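Side-chain contacts in DMATS type aromatic prenyltransferase (Streptomyces coelicolor, PDB 6ZS0), which probably transfers a dimethylallyl group from dimethylallyl diphosphate to carbon 5 of the indole ring of tryptophan: residues E118-D121 with L122-P126; A164-R167 with E168-R172; D37-G40 with P41-Q44. All coordinates share one frame; numbering follows the deposited sequence. Where two conformers were deposited one is given.

Contact 1: E118-D121 with L122-P126; sequences ELLD and LFLPP
The ring of Phe123 turns an edge toward Leu119. Leu119 O sits at that edge, near the ring plane, 3.4 Å from Phe123 CD1. Leu119 CB lies 3.8 Å from Phe123 CD1, and the branch atom Leu119 CD1 comes to 4.1 Å from Phe123 CE1. The two side chains lie side by side and point the same way, so the leucine runs along the CD1-CE1 side of the ring. Phe123 CG stands anti to its carbonyl carbon (chi1 -71°), which brings the ring back beside a residue one helical turn earlier. The side chain also touches Thr165 of helix 162-175 and Leu191 of strand 191-195. With an alanine here, Leu119 would probably lose the ring edge beside it, and a gap would open toward Thr165 and Leu191. The middle of this stretch is the short helix 120-123, one of those outside the antiparallel barrel of the ABBA fold. Its backbone is held by Phe123 N to Leu119 O at 3.2 Å and by Leu124 N to Leu120 O at 2.8 Å. Leu122 N adds a weak bond to Leu119 O. Leu124 is where the chain leaves helical geometry. On another side of the turn Leu120 and Leu124 lie side by side, with Leu120 CD2 and Leu124 CD1 3.8 Å apart. Both leucines touch Leu99 of helix 91-109. The carboxylate of Asp121 makes a salt bridge through OD1 to Arg172 of helix 162-175.

Contact 2: A164-R167 with E168-R172; sequences ATVR and EALRR
Ala164 O accepts the backbone N of Glu168 at 3.0 Å, the first of four i to i+4 bonds between 164-167 and 168-172 in helix 162-175. The helix packs on the outside of the antiparallel barrel of the ABBA fold. Thr165 O takes Ala169 N at 2.9 Å. Thr165 OG1 hydrogen-bonds Arg161 O, which satisfies the hydroxyl of this buried residue. Val166 O receives Leu170 N, and Leu170 CG rests 3.3 Å from the same Val166 O. The two side chains lie side by side, with Val166 CG1 3.9 Å from Leu170 CD1. Both also touch Val205 of strand 202-209, which makes this the barrel-facing side. Arg167 O bonds Arg171 N. The guanidinium of Arg167 goes to Gln177 and Asp180. The other charged cluster is a salt-bridge network of Glu168, Arg171 and Arg172. Glu168 CG stands opposite the backbone N (chi1 176°), and the chain bends at chi2 (60°), which brings its carboxylate to both arginines. Arg171 grips it side-on with two nitrogens, one to each oxygen, which should limit rotation of the Glu168 carboxylate. Arg171 NE reaches Glu168 OE1 at 2.9 Å from above the carboxylate plane. Arg171 NH2 meets Glu168 OE2 at 2.8 Å on the syn side, tilted out of that plane. Arg172 has a second carboxylate partner outside this helix. Arg172 NE meets Glu168 OE2 at 2.9 Å on the anti side, also tilted, from the same face of the carboxylate as Arg171 NH2.

Contact 3: D37-G40 with P41-Q44; sequences DALG and PVAQ
Leu39 and Ala43 touch through their beta carbons, with Leu39 CB 3.8 Å from Ala43 CB. Just beside them Gly40 O accepts Ala43 N at 3.0 Å. This bond is fairly straight at the hydrogen (159°), but the donor stands above the carbonyl plane. Val42 seems to lie across Leu39 at about a right angle, but its side chain has two conformers, so this detail is doubtful. Further back, Gly40 N bonds Asp37 O at 3.1 Å and closes the last turn of helix 25-39. Gly40 then leaves helical geometry with a positive phi (53°). A beta carbon at this position would clash with Pro41 CD. Pro41 is the second residue of the 3-10 turn that Gly40 O opens, and Pro41 O receives Gln44 N at 3.2 Å. Outside the turn, Leu39 also touches Val82 of strand 77-82, which ties the helix end to the barrel. Ala43 is joined to Gly7 by backbone hydrogen bonding. The arrangement is a helix C-terminus ended by a glycine of positive phi that leads straight into a 3-10 turn through Pro41.

Overall arrangement
Contacts 1 and 2 belong together, and contact 3 stands apart. The first two lie on neighbouring outer helices, with centres 12 Å apart. They meet through ring packing, a salt bridge and a probable hydrogen bond from Arg172 NH1 to Glu118 O. Contact 3 ends helix 25-39, and its nearest atoms are about 14 Å from contact 1 and about 24 Å from contact 2. Contacts 1 and 2 are partly buried, with some apolar residues against barrel strands, others against neighbouring helices, and charged groups on the more exposed side. Contact 3 is mostly buried and has no salt bridge. Its chemistry is backbone geometry and apolar contacts of Leu39. Contact 2 is regular helix throughout, whereas contacts 1 and 3 include helix ends.

Contact 1: E118-D121 with L122-P126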
ATOM      1  N   GLU A 118      -7.898 -12.248 -16.965  1.00 24.04           N
ATOM      2  CA  GLU A 118      -9.377 -12.259 -16.882  1.00 25.82           C
ATOM      3  C   GLU A 118      -9.931 -10.842 -16.694  1.00 24.48           C
ATOM      4  O   GLU A 118     -11.102 -10.658 -17.037  1.00 25.09           O
ATOM      5  CB  GLU A 118      -9.855 -13.144 -15.728  1.00 28.10           C
ATOM      6  CG  GLU A 118      -9.737 -14.605 -16.010  1.00 31.07           C
ATOM      7  CD  GLU A 118     -10.795 -15.153 -16.957  1.00 34.01           C
ATOM      8  OE1 GLU A 118     -11.769 -14.395 -17.293  1.00 35.90           O
ATOM      9  OE2 GLU A 118     -10.651 -16.320 -17.356  1.00 37.31           O
ATOM     10  N   LEU A 119      -9.125  -9.881 -16.198  1.00 22.84           N
ATOM     11  CA  LEU A 119      -9.612  -8.531 -15.776  1.00 22.86           C
ATOM     12  C   LEU A 119      -9.144  -7.407 -16.698  1.00 21.78           C
ATOM     13  O   LEU A 119      -9.644  -6.285 -16.513  1.00 21.73           O
ATOM     14  CB  LEU A 119      -9.101  -8.241 -14.365  1.00 23.00           C
ATOM     15  CG  LEU A 119      -9.574  -9.197 -13.281  1.00 23.74           C
ATOM     16  CD1 LEU A 119      -9.155  -8.684 -11.924  1.00 24.35           C
ATOM     17  CD2 LEU A 119     -11.068  -9.423 -13.331  1.00 24.68           C
ATOM     18  N   LEU A 120      -8.214  -7.644 -17.624  1.00 21.80           N
ATOM     19  CA  LEU A 120      -7.473  -6.528 -18.282  1.00 22.51           C
ATOM     20  C   LEU A 120      -8.394  -5.627 -19.107  1.00 22.87           C
ATOM     21  O   LEU A 120      -8.141  -4.417 -19.150  1.00 22.64           O
ATOM     22  CB  LEU A 120      -6.346  -7.093 -19.149  1.00 23.04           C
ATOM     23  CG  LEU A 120      -5.180  -7.703 -18.380  1.00 23.37           C
ATOM     24  CD1 LEU A 120      -4.085  -8.087 -19.337  1.00 23.78           C
ATOM     25  CD2 LEU A 120      -4.648  -6.758 -17.306  1.00 23.55           C
ATOM     26  N   ASP A 121      -9.407  -6.167 -19.780  1.00 23.38           N
ATOM     27  CA  ASP A 121     -10.312  -5.309 -20.581  1.00 24.32           C
ATOM     28  C   ASP A 121     -11.077  -4.354 -19.660  1.00 23.59           C
ATOM     29  O   ASP A 121     -11.374  -3.220 -20.107  1.00 24.92           O
ATOM     30  CB  ASP A 121     -11.288  -6.101 -21.432  1.00 25.45           C
ATOM     31  CG  ASP A 121     -12.137  -7.024 -20.608  1.00 26.78           C
ATOM     32  OD1 ASP A 121     -11.551  -7.904 -19.964  1.00 27.69           O
ATOM     33  OD2 ASP A 121     -13.356  -6.828 -20.587  1.00 28.28           O
ATOM     34  N   LEU A 122     -11.394  -4.774 -18.430  1.00 21.88           N
ATOM     35  CA  LEU A 122     -12.124  -3.915 -17.465  1.00 21.35           C
ATOM     36  C   LEU A 122     -11.208  -2.782 -17.009  1.00 20.17           C
ATOM     37  O   LEU A 122     -11.703  -1.649 -16.852  1.00 19.60           O
ATOM     38  CB  LEU A 122     -12.566  -4.713 -16.242  1.00 22.03           C
ATOM     39  CG  LEU A 122     -13.617  -5.797 -16.467  1.00 22.89           C
ATOM     40  CD1 LEU A 122     -13.741  -6.647 -15.228  1.00 23.29           C
ATOM     41  CD2 LEU A 122     -14.961  -5.191 -16.830  1.00 23.60           C
ATOM     42  N   PHE A 123      -9.922  -3.075 -16.759  1.00 18.39           N
ATOM     43  CA  PHE A 123      -9.039  -2.179 -15.975  1.00 18.04           C
ATOM     44  C   PHE A 123      -8.015  -1.447 -16.839  1.00 18.02           C
ATOM     45  O   PHE A 123      -7.471  -0.443 -16.341  1.00 17.72           O
ATOM     46  CB  PHE A 123      -8.418  -2.954 -14.817  1.00 17.61           C
ATOM     47  CG  PHE A 123      -9.394  -3.307 -13.729  1.00 17.64           C
ATOM     48  CD1 PHE A 123      -9.852  -4.612 -13.569  1.00 17.90           C
ATOM     49  CD2 PHE A 123      -9.875  -2.330 -12.867  1.00 17.31           C
ATOM     50  CE1 PHE A 123     -10.763  -4.934 -12.570  1.00 17.89           C
ATOM     51  CE2 PHE A 123     -10.751  -2.667 -11.856  1.00 17.71           C
ATOM     52  CZ  PHE A 123     -11.208  -3.961 -11.721  1.00 18.07           C
ATOM     53  N   LEU A 124      -7.777  -1.882 -18.084  1.00 18.79           N
ATOM     54  CA  LEU A 124      -6.830  -1.214 -19.020  1.00 20.19           C
ATOM     55  C   LEU A 124      -7.530  -0.904 -20.343  1.00 21.29           C
ATOM     56  O   LEU A 124      -7.160  -1.423 -21.400  1.00 22.25           O
ATOM     57  CB  LEU A 124      -5.613  -2.123 -19.222  1.00 20.80           C
ATOM     58  CG  LEU A 124      -4.749  -2.355 -17.972  1.00 21.11           C
ATOM     59  CD1 LEU A 124      -3.562  -3.236 -18.314  1.00 21.58           C
ATOM     60  CD2 LEU A 124      -4.267  -1.059 -17.338  1.00 21.48           C
ATOM     61  N   PRO A 125      -8.590  -0.076 -20.319  1.00 21.66           N
ATOM     62  CA  PRO A 125      -9.230   0.370 -21.552  1.00 22.83           C
ATOM     63  C   PRO A 125      -8.460   1.519 -22.195  1.00 24.78           C
ATOM     64  O   PRO A 125      -7.527   2.059 -21.606  1.00 24.25           O
ATOM     65  CB  PRO A 125     -10.587   0.868 -21.049  1.00 22.90           C
ATOM     66  CG  PRO A 125     -10.249   1.467 -19.673  1.00 22.19           C
ATOM     67  CD  PRO A 125      -9.240   0.477 -19.115  1.00 21.59           C
ATOM     68  N   PRO A 126      -8.823   1.949 -23.419  1.00 26.50           N
ATOM     69  CA  PRO A 126      -8.297   3.202 -23.965  1.00 27.80           C
ATOM     70  C   PRO A 126      -8.912   4.410 -23.233  1.00 27.83           C
ATOM     71  O   PRO A 126      -9.924   4.274 -22.602  1.00 30.37           O
ATOM     72  CB  PRO A 126      -8.683   3.137 -25.457  1.00 28.26           C
ATOM     73  CG  PRO A 126      -9.888   2.203 -25.508  1.00 28.42           C
ATOM     74  CD  PRO A 126      -9.723   1.246 -24.347  1.00 27.71           C
TER

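Contact 2: A164-R167 with E168-R172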
ATOM      1  N   ALA A 164     -20.059  -1.252 -10.854  1.00 23.93           N
ATOM      2  CA  ALA A 164     -20.322  -2.271 -11.894  1.00 23.84           C
ATOM      3  C   ALA A 164     -19.016  -2.992 -12.242  1.00 23.29           C
ATOM      4  O   ALA A 164     -19.028  -4.242 -12.503  1.00 23.89           O
ATOM      5  CB  ALA A 164     -20.941  -1.614 -13.110  1.00 24.41           C
ATOM      6  N   THR A 165     -17.911  -2.241 -12.252  1.00 22.12           N
ATOM      7  CA  THR A 165     -16.578  -2.812 -12.575  1.00 21.70           C
ATOM      8  C   THR A 165     -16.173  -3.801 -11.481  1.00 20.95           C
ATOM      9  O   THR A 165     -15.713  -4.877 -11.837  1.00 21.10           O
ATOM     10  CB  THR A 165     -15.559  -1.698 -12.814  1.00 21.25           C
ATOM     11  OG1 THR A 165     -16.099  -0.897 -13.857  1.00 22.10           O
ATOM     12  CG2 THR A 165     -14.199  -2.209 -13.223  1.00 21.22           C
ATOM     13  N   VAL A 166     -16.336  -3.457 -10.200  1.00 20.55           N
ATOM     14  CA  VAL A 166     -15.965  -4.360  -9.078  1.00 20.81           C
ATOM     15  C   VAL A 166     -16.858  -5.611  -9.130  1.00 21.69           C
ATOM     16  O   VAL A 166     -16.331  -6.753  -8.972  1.00 20.64           O
ATOM     17  CB  VAL A 166     -16.039  -3.666  -7.712  1.00 20.69           C
ATOM     18  CG1 VAL A 166     -15.797  -4.650  -6.588  1.00 20.94           C
ATOM     19  CG2 VAL A 166     -15.070  -2.484  -7.607  1.00 20.83           C
ATOM     20  N   ARG A 167     -18.159  -5.418  -9.308  1.00 22.99           N
ATOM     21  CA  ARG A 167     -19.101  -6.556  -9.340  1.00 24.46           C
ATOM     22  C   ARG A 167     -18.686  -7.519 -10.459  1.00 23.94           C
ATOM     23  O   ARG A 167     -18.614  -8.708 -10.203  1.00 23.89           O
ATOM     24  CB  ARG A 167     -20.537  -6.060  -9.499  1.00 26.17           C
ATOM     25  CG  ARG A 167     -21.542  -7.187  -9.687  1.00 28.12           C
ATOM     26  CD  ARG A 167     -22.913  -6.662 -10.024  1.00 29.68           C
ATOM     27  NE  ARG A 167     -23.484  -5.823  -8.978  1.00 30.58           N
ATOM     28  CZ  ARG A 167     -24.079  -6.273  -7.867  1.00 31.68           C
ATOM     29  NH1 ARG A 167     -24.602  -5.415  -7.006  1.00 32.47           N
ATOM     30  NH2 ARG A 167     -24.147  -7.567  -7.607  1.00 32.87           N
ATOM     31  N   GLU A 168     -18.391  -7.014 -11.660  1.00 24.31           N
ATOM     32  CA  GLU A 168     -18.027  -7.858 -12.819  1.00 24.62           C
ATOM     33  C   GLU A 168     -16.680  -8.524 -12.550  1.00 23.43           C
ATOM     34  O   GLU A 168     -16.539  -9.713 -12.841  1.00 23.45           O
ATOM     35  CB  GLU A 168     -17.983  -7.044 -14.113  1.00 25.95           C
ATOM     36  CG  GLU A 168     -17.525  -7.844 -15.322  1.00 27.09           C
ATOM     37  CD  GLU A 168     -18.371  -9.058 -15.701  1.00 28.49           C
ATOM     38  OE1 GLU A 168     -19.462  -9.260 -15.101  1.00 29.82           O
ATOM     39  OE2 GLU A 168     -17.938  -9.792 -16.600  1.00 29.32           O
ATOM     40  N   ALA A 169     -15.707  -7.799 -11.987  1.00 22.00           N
ATOM     41  CA  ALA A 169     -14.389  -8.401 -11.661  1.00 21.52           C
ATOM     42  C   ALA A 169     -14.571  -9.612 -10.740  1.00 21.72           C
ATOM     43  O   ALA A 169     -13.984 -10.681 -11.013  1.00 21.96           O
ATOM     44  CB  ALA A 169     -13.474  -7.374 -11.040  1.00 20.56           C
ATOM     45  N   LEU A 170     -15.366  -9.464  -9.687  1.00 22.49           N
ATOM     46  CA  LEU A 170     -15.507 -10.524  -8.657  1.00 23.42           C
ATOM     47  C   LEU A 170     -16.177 -11.738  -9.304  1.00 24.88           C
ATOM     48  O   LEU A 170     -15.697 -12.856  -9.093  1.00 24.63           O
ATOM     49  CB  LEU A 170     -16.299  -9.985  -7.472  1.00 23.69           C
ATOM     50  CG  LEU A 170     -15.539  -8.981  -6.608  1.00 23.47           C
ATOM     51  CD1 LEU A 170     -16.481  -8.328  -5.606  1.00 23.72           C
ATOM     52  CD2 LEU A 170     -14.371  -9.654  -5.896  1.00 23.92           C
ATOM     53  N   ARG A 171     -17.195 -11.497 -10.124  1.00 26.61           N
ATOM     54  CA  ARG A 171     -17.891 -12.572 -10.876  1.00 28.98           C
ATOM     55  C   ARG A 171     -16.881 -13.347 -11.727  1.00 28.95           C
ATOM     56  O   ARG A 171     -16.857 -14.585 -11.657  1.00 29.74           O
ATOM     57  CB  ARG A 171     -19.002 -11.991 -11.749  1.00 30.66           C
ATOM     58  CG  ARG A 171     -19.858 -13.058 -12.410  1.00 32.81           C
ATOM     59  CD  ARG A 171     -20.574 -12.554 -13.636  1.00 34.18           C
ATOM     60  NE  ARG A 171     -19.702 -12.175 -14.736  1.00 34.85           N
ATOM     61  CZ  ARG A 171     -19.059 -13.019 -15.541  1.00 35.43           C
ATOM     62  NH1 ARG A 171     -19.152 -14.327 -15.374  1.00 36.46           N
ATOM     63  NH2 ARG A 171     -18.308 -12.549 -16.518  1.00 36.00           N
ATOM     64  N   ARG A 172     -16.081 -12.652 -12.519  1.00 28.12           N
ATOM     65  CA  ARG A 172     -15.102 -13.298 -13.414  1.00 28.29           C
ATOM     66  C   ARG A 172     -14.090 -14.102 -12.587  1.00 28.44           C
ATOM     67  O   ARG A 172     -13.541 -15.062 -13.136  1.00 27.98           O
ATOM     68  CB  ARG A 172     -14.385 -12.266 -14.275  1.00 28.38           C
ATOM     69  CG  ARG A 172     -15.282 -11.495 -15.232  1.00 28.09           C
ATOM     70  CD  ARG A 172     -14.389 -10.598 -16.034  1.00 27.52           C
ATOM     71  NE  ARG A 172     -15.068  -9.762 -17.011  1.00 26.97           N
ATOM     72  CZ  ARG A 172     -14.436  -9.056 -17.942  1.00 27.00           C
ATOM     73  NH1 ARG A 172     -13.115  -9.107 -18.036  1.00 26.33           N
ATOM     74  NH2 ARG A 172     -15.125  -8.327 -18.806  1.00 27.46           N
TER

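Contact 3: D37-G40 with P41-Q44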
ATOM      1  N   ASP A  37      14.588  -2.558 -11.716  1.00 21.66           N
ATOM      2  CA  ASP A  37      14.018  -3.050 -13.000  1.00 23.59           C
ATOM      3  C   ASP A  37      12.539  -2.646 -13.101  1.00 23.13           C
ATOM      4  O   ASP A  37      12.118  -2.277 -14.181  1.00 23.89           O
ATOM      5  CB  ASP A  37      14.172  -4.566 -13.159  1.00 26.06           C
ATOM      6  CG  ASP A  37      13.851  -5.058 -14.571  1.00 29.17           C
ATOM      7  OD1 ASP A  37      14.531  -4.640 -15.527  1.00 31.80           O
ATOM      8  OD2 ASP A  37      12.910  -5.844 -14.707  1.00 35.35           O
ATOM      9  N   ALA A  38      11.802  -2.725 -11.997  1.00 22.92           N
ATOM     10  CA  ALA A  38      10.362  -2.363 -11.928  1.00 23.24           C
ATOM     11  C   ALA A  38      10.179  -0.872 -12.266  1.00 23.57           C
ATOM     12  O   ALA A  38       9.247  -0.542 -12.988  1.00 24.22           O
ATOM     13  CB  ALA A  38       9.821  -2.730 -10.583  1.00 23.30           C
ATOM     14  N   LEU A  39      11.073  -0.007 -11.808  1.00 22.88           N
ATOM     15  CA  LEU A  39      10.990   1.445 -12.093  1.00 23.30           C
ATOM     16  C   LEU A  39      11.283   1.723 -13.566  1.00 24.45           C
ATOM     17  O   LEU A  39      10.867   2.812 -14.051  1.00 26.09           O
ATOM     18  CB  LEU A  39      11.981   2.200 -11.198  1.00 22.45           C
ATOM     19  CG  LEU A  39      11.541   2.376  -9.745  1.00 22.15           C
ATOM     20  CD1 LEU A  39      12.678   2.907  -8.894  1.00 22.74           C
ATOM     21  CD2 LEU A  39      10.332   3.310  -9.642  1.00 22.40           C
ATOM     22  N   GLY A  40      12.018   0.839 -14.245  1.00 23.61           N
ATOM     23  CA  GLY A  40      12.436   1.021 -15.637  1.00 25.36           C
ATOM     24  C   GLY A  40      13.138   2.358 -15.829  1.00 25.61           C
ATOM     25  O   GLY A  40      13.975   2.738 -15.021  1.00 24.95           O
ATOM     26  N   PRO A  41      12.813   3.114 -16.889  1.00 25.75           N
ATOM     27  CA  PRO A  41      13.603   4.291 -17.256  1.00 25.59           C
ATOM     28  C   PRO A  41      13.747   5.325 -16.144  1.00 24.66           C
ATOM     29  O   PRO A  41      14.830   5.947 -16.006  1.00 25.16           O
ATOM     30  CB  PRO A  41      12.787   4.844 -18.428  1.00 26.49           C
ATOM     31  CG  PRO A  41      12.260   3.608 -19.056  1.00 26.71           C
ATOM     32  CD  PRO A  41      11.747   2.839 -17.861  1.00 26.79           C
ATOM     33  N   VAL A  42      12.700   5.517 -15.334  0.50 23.51           N
ATOM     34  CA  VAL A  42      12.695   6.609 -14.316  0.50 22.46           C
ATOM     35  C   VAL A  42      13.666   6.282 -13.181  0.50 21.47           C
ATOM     36  O   VAL A  42      13.961   7.208 -12.424  0.50 21.07           O
ATOM     37  CB  VAL A  42      11.297   6.941 -13.748  0.50 22.40           C
ATOM     38  CG1 VAL A  42      10.315   7.279 -14.846  0.50 22.66           C
ATOM     39  CG2 VAL A  42      10.748   5.854 -12.844  0.50 22.43           C
ATOM     40  N   ALA A  43      14.153   5.044 -13.050  1.00 20.96           N
ATOM     41  CA  ALA A  43      15.143   4.715 -11.987  1.00 20.41           C
ATOM     42  C   ALA A  43      16.357   5.634 -12.156  1.00 20.07           C
ATOM     43  O   ALA A  43      16.980   5.987 -11.158  1.00 18.88           O
ATOM     44  CB  ALA A  43      15.539   3.264 -12.013  1.00 20.63           C
ATOM     45  N   GLN A  44      16.671   6.004 -13.396  1.00 20.63           N
ATOM     46  CA  GLN A  44      17.871   6.800 -13.732  1.00 21.67           C
ATOM     47  C   GLN A  44      17.564   8.300 -13.614  1.00 20.62           C
ATOM     48  O   GLN A  44      18.473   9.111 -13.829  1.00 20.58           O
ATOM     49  CB  GLN A  44      18.381   6.426 -15.121  1.00 24.36           C
ATOM     50  CG  GLN A  44      19.055   5.059 -15.152  1.00 27.64           C
ATOM     51  CD  GLN A  44      20.556   5.198 -15.226  1.00 31.20           C
ATOM     52  OE1 GLN A  44      21.247   5.324 -14.206  1.00 36.40           O
ATOM     53  NE2 GLN A  44      21.075   5.213 -16.451  1.00 32.66           N
TER
HETATM   54  O   HOH W   1       9.548   4.145 -15.705  1.00 32.42           O